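Local coordinates for protein biliverdin reductase (PDB 5B3T) that probably reduces biliverdin at a tetrapyrrole double bond with NAD(P)H, as a Gfo/Idh/MocA-family enzyme with a nucleotide-binding Rossmann fold, at residues A29-G34 with Q289-V294; Y23-R28 with A52-T57. One frame throughout, in Å; residues are numbered along the deposited sequence.

Contact 1 of 2, residues A29-G34 with Q289-V294; sequences AEVFRG and QDTEAV
Thr291 OG1 has two partners, while the methyl of the same residue makes the contact with Val31 and Phe32. The hydroxyl donates to the backbone O of Phe287, one turn earlier in its own helix, and probably accepts from Arg28 NH1. Together these would hold the side chain in one rotation. OG1 lies beside the backbone N (chi1 -57°), which puts CG2 anti to that N and directs it at helix 23-34.

CG2 lies over one face of the Phe32 ring, 3.9 Å from the ring centroid and 23° off the normal. This is a CH-pi contact. The methyl is displaced toward the rim, and Phe32 CE1 is its closest ring atom at 3.5 Å. Val31 packs against the same methyl, with CG1 3.7 Å from Thr291 CG2. Val31 CG1 also brushes the aliphatic part of Glu292, reaching CG at 4.4 Å. The Glu292 carboxylate turns back to Arg288 in a salt bridge. The interface between the two segments is therefore apolar, with the polar groups bonded beside it.

The segment axes pass 9.7 Å apart and cross at -47°. Helix 23-34 is the crossover of the beta-alpha-beta unit of strands 14-19 and 38-44. Helix 283-300 comes from the C-terminal part of the chain but packs on this Rossmann domain: Phe32 rests on Val16 of strand 14-19, and Val294 on His129 of strand 128-131.

Contact 2 of 2, residues Y23-R28 with A52-T57; sequences YAAQRR and AKFADT. With PO4 (phosphate ion), chain C.
Phe54 turns the edge of its ring to the helix that carries Ala25 and Gln26, the tight part of the contact. Its CG is anti to the backbone N (chi1 -166°), which carries the ring toward helix 23-34. Its CE2 atom does most of the touching, 3.9 Å from Gln26 CG and 4.2 Å from Ala25 CB. Ala25 C and Gln26 CG lie at the ring edge, near its plane. Ala25 C is 4.1 Å from Phe54 CE2, so the ring reaches the helix backbone, where the alanine carries only a methyl. Ala25 is probably the last residue of the Rossmann GxGxxA fingerprint.

The looser side is polar. Lys53 and Thr57 are exposed and stand off from helix 23-34. Gln26 is partly exposed and sends NE2 back to Thr21 O. On the flank turned from Phe54, Tyr23 OH donates to phosphate O4 at 2.6 Å. Arg27 NE donates to Tyr23 OH at 3.1 Å, almost straight (165°) and within the guanidinium plane. Arg283 NE and Arg284 N also bond this phosphate, probably from the crystallisation liquor. Tyr23 and Ala24 bind NADP(+) in another structure of this protein.

Phe54 also meets Phe43 of strand 38-44. Ala24 touches Phe287 of helix 283-300.

Overall arrangement
Both contacts use helix 23-34, which runs between helix 48-58 and helix 283-300. Contact 1 takes its C-terminal half and contact 2 its N-terminal half, on roughly opposite flanks. Contact 2 is buried at its point of touch. Contact 1 is only partly buried, with Val31 and Glu292 partly exposed. In contact 1 a methyl lies over a ring face and joins parts of the chain far apart in sequence. In contact 2 a ring edge meets a helix of the same Rossmann domain, near the NADP(+) site. Arg28 connects them: its NH1 forms a salt bridge with Asp290 OD2 at 2.9 Å. Ala29 CB also packs on Phe54 CZ at 3.8 Å.

Contact 1 of 2, residues A29-G34 with Q289-V294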
ATOM      1  N   ALA A  29       3.377  -6.191  13.993  1.00 18.55           N
ATOM      2  CA  ALA A  29       4.123  -6.653  15.159  1.00 20.53           C
ATOM      3  C   ALA A  29       3.221  -6.777  16.379  1.00 21.02           C
ATOM      4  O   ALA A  29       3.355  -7.722  17.164  1.00 21.51           O
ATOM      5  CB  ALA A  29       5.284  -5.703  15.451  1.00 20.19           C
ATOM      6  N   GLU A  30       2.296  -5.830  16.553  1.00 20.65           N
ATOM      7  CA  GLU A  30       1.401  -5.874  17.706  1.00 22.31           C
ATOM      8  C   GLU A  30       0.560  -7.146  17.707  1.00 22.86           C
ATOM      9  O   GLU A  30       0.395  -7.786  18.752  1.00 23.37           O
ATOM     10  CB  GLU A  30       0.511  -4.631  17.726  1.00 22.18           C
ATOM     11  CG  GLU A  30       1.254  -3.341  18.054  1.00 22.15           C
ATOM     12  CD  GLU A  30       0.409  -2.097  17.842  1.00 22.68           C
ATOM     13  OE1 GLU A  30      -0.624  -2.182  17.145  1.00 24.27           O
ATOM     14  OE2 GLU A  30       0.781  -1.031  18.375  1.00 23.10           O
ATOM     15  N   VAL A  31       0.039  -7.542  16.545  1.00 21.61           N
ATOM     16  CA  VAL A  31      -0.834  -8.710  16.488  1.00 22.44           C
ATOM     17  C   VAL A  31      -0.028 -10.004  16.521  1.00 23.31           C
ATOM     18  O   VAL A  31      -0.441 -10.986  17.147  1.00 24.40           O
ATOM     19  CB  VAL A  31      -1.741  -8.631  15.245  1.00 22.50           C
ATOM     20  CG1 VAL A  31      -2.637  -9.862  15.159  1.00 22.50           C
ATOM     21  CG2 VAL A  31      -2.578  -7.356  15.277  1.00 22.09           C
ATOM     22  N   PHE A  32       1.126 -10.033  15.848  1.00 21.71           N
ATOM     23  CA  PHE A  32       1.960 -11.233  15.861  1.00 23.75           C
ATOM     24  C   PHE A  32       2.393 -11.594  17.274  1.00 25.10           C
ATOM     25  O   PHE A  32       2.423 -12.776  17.640  1.00 25.23           O
ATOM     26  CB  PHE A  32       3.182 -11.039  14.963  1.00 21.09           C
ATOM     27  CG  PHE A  32       2.910 -11.281  13.511  1.00 21.60           C
ATOM     28  CD1 PHE A  32       2.207 -12.398  13.108  1.00 21.07           C
ATOM     29  CD2 PHE A  32       3.362 -10.392  12.549  1.00 19.64           C
ATOM     30  CE1 PHE A  32       1.954 -12.632  11.774  1.00 20.60           C
ATOM     31  CE2 PHE A  32       3.111 -10.621  11.212  1.00 19.57           C
ATOM     32  CZ  PHE A  32       2.407 -11.741  10.824  1.00 19.12           C
ATOM     33  N   ARG A  33       2.687 -10.574  18.049  1.00 24.57           N
ATOM     34  CA  ARG A  33       3.065 -10.746  19.427  1.00 27.96           C
ATOM     35  C   ARG A  33       1.907 -11.231  20.293  1.00 27.73           C
ATOM     36  O   ARG A  33       2.043 -12.131  21.049  1.00 25.94           O
ATOM     37  CB  ARG A  33       3.634  -9.453  20.026  1.00 29.66           C
ATOM     38  CG  ARG A  33       4.174  -9.603  21.430  1.00 34.25           C
ATOM     39  CD  ARG A  33       4.733  -8.335  22.047  1.00 36.48           C
ATOM     40  NE  ARG A  33       3.901  -7.159  21.813  1.00 40.07           N
ATOM     41  CZ  ARG A  33       4.148  -5.937  22.288  1.00 40.90           C
ATOM     42  NH1 ARG A  33       5.198  -5.738  23.093  1.00 38.85           N
ATOM     43  NH2 ARG A  33       3.331  -4.935  21.987  1.00 38.47           N
ATOM     44  N   GLY A  34       0.761 -10.607  20.128  1.00 26.18           N
ATOM     45  CA  GLY A  34      -0.407 -10.910  20.935  1.00 26.51           C
ATOM     46  C   GLY A  34      -1.006 -12.264  20.618  1.00 26.60           C
ATOM     47  O   GLY A  34      -1.549 -12.928  21.505  1.00 27.04           O
ATOM     48  N   GLN A 289      -7.418  -8.243  11.499  1.00 18.22           N
ATOM     49  CA  GLN A 289      -8.177  -9.268  10.787  1.00 20.90           C
ATOM     50  C   GLN A 289      -7.339  -9.908   9.687  1.00 19.74           C
ATOM     51  O   GLN A 289      -7.384 -11.128   9.493  1.00 20.85           O
ATOM     52  CB  GLN A 289      -9.458  -8.671  10.203  1.00 21.27           C
ATOM     53  CG  GLN A 289     -10.428  -8.129  11.244  1.00 23.95           C
ATOM     54  CD  GLN A 289     -10.630  -9.084  12.407  1.00 31.98           C
ATOM     55  OE1 GLN A 289     -10.377  -8.737  13.562  1.00 36.06           O
ATOM     56  NE2 GLN A 289     -11.085 -10.295  12.107  1.00 30.95           N
ATOM     57  N   ASP A 290      -6.562  -9.102   8.960  1.00 17.97           N
ATOM     58  CA  ASP A 290      -5.725  -9.657   7.902  1.00 17.81           C
ATOM     59  C   ASP A 290      -4.612 -10.525   8.476  1.00 18.57           C
ATOM     60  O   ASP A 290      -4.334 -11.610   7.954  1.00 16.75           O
ATOM     61  CB  ASP A 290      -5.141  -8.538   7.045  1.00 18.67           C
ATOM     62  CG  ASP A 290      -4.436  -9.064   5.812  1.00 20.63           C
ATOM     63  OD1 ASP A 290      -5.131  -9.398   4.829  1.00 21.15           O
ATOM     64  OD2 ASP A 290      -3.190  -9.152   5.830  1.00 20.29           O
ATOM     65  N   THR A 291      -3.967 -10.064   9.550  1.00 17.79           N
ATOM     66  CA  THR A 291      -2.922 -10.865  10.180  1.00 18.64           C
ATOM     67  C   THR A 291      -3.482 -12.182  10.698  1.00 19.28           C
ATOM     68  O   THR A 291      -2.858 -13.237  10.537  1.00 18.13           O
ATOM     69  CB  THR A 291      -2.268 -10.083  11.320  1.00 17.77           C
ATOM     70  OG1 THR A 291      -1.738  -8.854  10.816  1.00 16.53           O
ATOM     71  CG2 THR A 291      -1.136 -10.895  11.940  1.00 19.60           C
ATOM     72  N   GLU A 292      -4.666 -12.143  11.314  1.00 18.35           N
ATOM     73  CA  GLU A 292      -5.265 -13.367  11.832  1.00 19.75           C
ATOM     74  C   GLU A 292      -5.672 -14.305  10.701  1.00 21.24           C
ATOM     75  O   GLU A 292      -5.577 -15.530  10.841  1.00 22.00           O
ATOM     76  CB  GLU A 292      -6.457 -13.028  12.726  1.00 20.18           C
ATOM     77  CG  GLU A 292      -6.051 -12.348  14.027  1.00 22.33           C
ATOM     78  CD  GLU A 292      -7.235 -11.934  14.880  1.00 24.00           C
ATOM     79  OE1 GLU A 292      -8.373 -11.935  14.369  1.00 23.42           O
ATOM     80  OE2 GLU A 292      -7.023 -11.608  16.068  1.00 26.00           O
ATOM     81  N   ALA A 293      -6.121 -13.751   9.571  1.00 17.33           N
ATOM     82  CA  ALA A 293      -6.418 -14.587   8.413  1.00 19.26           C
ATOM     83  C   ALA A 293      -5.159 -15.269   7.892  1.00 21.12           C
ATOM     84  O   ALA A 293      -5.193 -16.445   7.508  1.00 19.60           O
ATOM     85  CB  ALA A 293      -7.074 -13.750   7.314  1.00 21.40           C
ATOM     86  N   VAL A 294      -4.036 -14.545   7.875  1.00 19.13           N
ATOM     87  CA  VAL A 294      -2.770 -15.132   7.445  1.00 19.23           C
ATOM     88  C   VAL A 294      -2.363 -16.257   8.384  1.00 18.92           C
ATOM     89  O   VAL A 294      -1.957 -17.340   7.945  1.00 18.81           O
ATOM     90  CB  VAL A 294      -1.682 -14.044   7.355  1.00 19.10           C
ATOM     91  CG1 VAL A 294      -0.301 -14.670   7.277  1.00 18.66           C
ATOM     92  CG2 VAL A 294      -1.929 -13.142   6.152  1.00 19.64           C
TER

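Contact 2 of 2, residues Y23-R28 with A52-T57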
ATOM      1  N   TYR A  23       4.380   2.277  10.164  1.00 17.79           N
ATOM      2  CA  TYR A  23       3.046   2.013  10.698  1.00 18.97           C
ATOM      3  C   TYR A  23       2.610   0.576  10.432  1.00 18.42           C
ATOM      4  O   TYR A  23       2.130  -0.115  11.339  1.00 19.34           O
ATOM      5  CB  TYR A  23       2.038   2.999  10.101  1.00 19.78           C
ATOM      6  CG  TYR A  23       0.626   2.801  10.608  1.00 21.01           C
ATOM      7  CD1 TYR A  23      -0.241   1.912   9.983  1.00 19.71           C
ATOM      8  CD2 TYR A  23       0.162   3.499  11.714  1.00 19.92           C
ATOM      9  CE1 TYR A  23      -1.526   1.726  10.445  1.00 19.14           C
ATOM     10  CE2 TYR A  23      -1.125   3.320  12.183  1.00 20.49           C
ATOM     11  CZ  TYR A  23      -1.964   2.431  11.544  1.00 20.16           C
ATOM     12  OH  TYR A  23      -3.246   2.246  12.004  1.00 19.71           O
ATOM     13  N   ALA A  24       2.748   0.116   9.187  1.00 17.25           N
ATOM     14  CA  ALA A  24       2.312  -1.236   8.854  1.00 17.31           C
ATOM     15  C   ALA A  24       3.102  -2.275   9.638  1.00 17.74           C
ATOM     16  O   ALA A  24       2.535  -3.260  10.124  1.00 18.41           O
ATOM     17  CB  ALA A  24       2.445  -1.477   7.349  1.00 17.22           C
ATOM     18  N   ALA A  25       4.412  -2.065   9.783  1.00 17.54           N
ATOM     19  CA  ALA A  25       5.234  -2.995  10.549  1.00 18.39           C
ATOM     20  C   ALA A  25       4.811  -3.030  12.012  1.00 19.25           C
ATOM     21  O   ALA A  25       4.777  -4.100  12.630  1.00 16.94           O
ATOM     22  CB  ALA A  25       6.708  -2.612  10.426  1.00 18.03           C
ATOM     23  N   GLN A  26       4.483  -1.868  12.581  1.00 17.01           N
ATOM     24  CA  GLN A  26       4.101  -1.815  13.988  1.00 18.87           C
ATOM     25  C   GLN A  26       2.770  -2.520  14.227  1.00 19.77           C
ATOM     26  O   GLN A  26       2.626  -3.281  15.191  1.00 18.88           O
ATOM     27  CB  GLN A  26       4.043  -0.360  14.458  1.00 19.21           C
ATOM     28  CG  GLN A  26       5.406   0.314  14.522  1.00 17.84           C
ATOM     29  CD  GLN A  26       5.317   1.814  14.733  1.00 22.22           C
ATOM     30  OE1 GLN A  26       4.423   2.305  15.422  1.00 24.20           O
ATOM     31  NE2 GLN A  26       6.248   2.552  14.136  1.00 18.91           N
ATOM     32  N   ARG A  27       1.784  -2.282  13.356  1.00 17.63           N
ATOM     33  CA  ARG A  27       0.492  -2.948  13.500  1.00 18.66           C
ATOM     34  C   ARG A  27       0.631  -4.460  13.375  1.00 19.10           C
ATOM     35  O   ARG A  27       0.023  -5.211  14.147  1.00 18.49           O
ATOM     36  CB  ARG A  27      -0.497  -2.418  12.463  1.00 19.82           C
ATOM     37  CG  ARG A  27      -0.872  -0.959  12.653  1.00 20.21           C
ATOM     38  CD  ARG A  27      -1.348  -0.714  14.071  1.00 21.48           C
ATOM     39  NE  ARG A  27      -1.959   0.600  14.232  1.00 27.44           N
ATOM     40  CZ  ARG A  27      -2.156   1.187  15.409  1.00 24.96           C
ATOM     41  NH1 ARG A  27      -1.771   0.576  16.521  1.00 24.98           N
ATOM     42  NH2 ARG A  27      -2.721   2.385  15.473  1.00 24.85           N
ATOM     43  N   ARG A  28       1.421  -4.925  12.405  1.00 18.11           N
ATOM     44  CA  ARG A  28       1.660  -6.359  12.267  1.00 18.89           C
ATOM     45  C   ARG A  28       2.365  -6.911  13.500  1.00 20.00           C
ATOM     46  O   ARG A  28       2.005  -7.979  14.009  1.00 20.98           O
ATOM     47  CB  ARG A  28       2.488  -6.636  11.011  1.00 17.90           C
ATOM     48  CG  ARG A  28       1.829  -6.220   9.705  1.00 18.83           C
ATOM     49  CD  ARG A  28       0.764  -7.201   9.254  1.00 16.12           C
ATOM     50  NE  ARG A  28       0.297  -6.890   7.905  1.00 15.14           N
ATOM     51  CZ  ARG A  28      -0.650  -7.568   7.265  1.00 17.67           C
ATOM     52  NH1 ARG A  28      -1.239  -8.602   7.849  1.00 16.90           N
ATOM     53  NH2 ARG A  28      -1.008  -7.212   6.038  1.00 17.62           N
ATOM     54  N   ALA A  52      15.806   1.900  16.684  1.00 27.73           N
ATOM     55  CA  ALA A  52      15.932   1.861  18.137  1.00 27.21           C
ATOM     56  C   ALA A  52      14.565   1.887  18.809  1.00 25.96           C
ATOM     57  O   ALA A  52      14.311   1.131  19.753  1.00 26.46           O
ATOM     58  CB  ALA A  52      16.792   3.029  18.617  1.00 28.39           C
ATOM     59  N   LYS A  53      13.668   2.755  18.332  1.00 28.22           N
ATOM     60  CA  LYS A  53      12.332   2.832  18.917  1.00 28.45           C
ATOM     61  C   LYS A  53      11.578   1.521  18.743  1.00 27.57           C
ATOM     62  O   LYS A  53      10.903   1.056  19.671  1.00 26.79           O
ATOM     63  CB  LYS A  53      11.547   3.984  18.287  1.00 28.04           C
ATOM     64  CG  LYS A  53      12.131   5.364  18.543  1.00 32.23           C
ATOM     65  CD  LYS A  53      11.102   6.454  18.271  1.00 34.83           C
ATOM     66  CE  LYS A  53      10.714   6.497  16.801  1.00 36.52           C
ATOM     67  NZ  LYS A  53      10.662   7.892  16.280  1.00 44.49           N
ATOM     68  N   PHE A  54      11.680   0.911  17.559  1.00 25.89           N
ATOM     69  CA  PHE A  54      10.980  -0.344  17.301  1.00 25.73           C
ATOM     70  C   PHE A  54      11.496  -1.456  18.204  1.00 26.02           C
ATOM     71  O   PHE A  54      10.709  -2.224  18.769  1.00 26.78           O
ATOM     72  CB  PHE A  54      11.135  -0.724  15.828  1.00 23.42           C
ATOM     73  CG  PHE A  54      10.192  -1.801  15.372  1.00 23.79           C
ATOM     74  CD1 PHE A  54      10.515  -3.140  15.529  1.00 23.62           C
ATOM     75  CD2 PHE A  54       8.987  -1.473  14.775  1.00 21.68           C
ATOM     76  CE1 PHE A  54       9.649  -4.131  15.104  1.00 23.61           C
ATOM     77  CE2 PHE A  54       8.117  -2.457  14.348  1.00 21.39           C
ATOM     78  CZ  PHE A  54       8.449  -3.789  14.513  1.00 20.25           C
ATOM     79  N   ALA A  55      12.820  -1.556  18.352  1.00 26.90           N
ATOM     80  CA  ALA A  55      13.396  -2.561  19.240  1.00 28.70           C
ATOM     81  C   ALA A  55      12.916  -2.370  20.673  1.00 29.79           C
ATOM     82  O   ALA A  55      12.648  -3.346  21.382  1.00 31.71           O
ATOM     83  CB  ALA A  55      14.922  -2.503  19.175  1.00 27.86           C
ATOM     84  N   ASP A  56      12.794  -1.115  21.114  1.00 30.72           N
ATOM     85  CA  ASP A  56      12.361  -0.844  22.481  1.00 32.55           C
ATOM     86  C   ASP A  56      10.889  -1.190  22.670  1.00 31.47           C
ATOM     87  O   ASP A  56      10.514  -1.840  23.654  1.00 32.08           O
ATOM     88  CB  ASP A  56      12.618   0.622  22.829  1.00 34.13           C
ATOM     89  CG  ASP A  56      12.593   0.881  24.323  1.00 41.64           C
ATOM     90  OD1 ASP A  56      13.470   0.344  25.031  1.00 46.51           O
ATOM     91  OD2 ASP A  56      11.700   1.621  24.787  1.00 45.62           O
ATOM     92  N   THR A  57      10.037  -0.759  21.736  1.00 29.50           N
ATOM     93  CA  THR A  57       8.609  -1.041  21.845  1.00 29.63           C
ATOM     94  C   THR A  57       8.343  -2.539  21.895  1.00 30.89           C
ATOM     95  O   THR A  57       7.522  -3.003  22.694  1.00 31.47           O
ATOM     96  CB  THR A  57       7.854  -0.412  20.673  1.00 28.92           C
ATOM     97  OG1 THR A  57       8.034   1.009  20.688  1.00 29.13           O
ATOM     98  CG2 THR A  57       6.365  -0.740  20.750  1.00 28.41           C
TER
HETATM   99  P   PO4 C 401      -5.981   3.941  12.973  1.00 20.71           P
HETATM  100  O1  PO4 C 401      -6.705   5.007  13.753  1.00 17.17           O
HETATM  101  O2  PO4 C 401      -6.191   2.591  13.616  1.00 19.39           O
HETATM  102  O3  PO4 C 401      -6.521   3.906  11.565  1.00 15.40           O
HETATM  103  O4  PO4 C 401      -4.505   4.259  12.951  1.00 18.92           O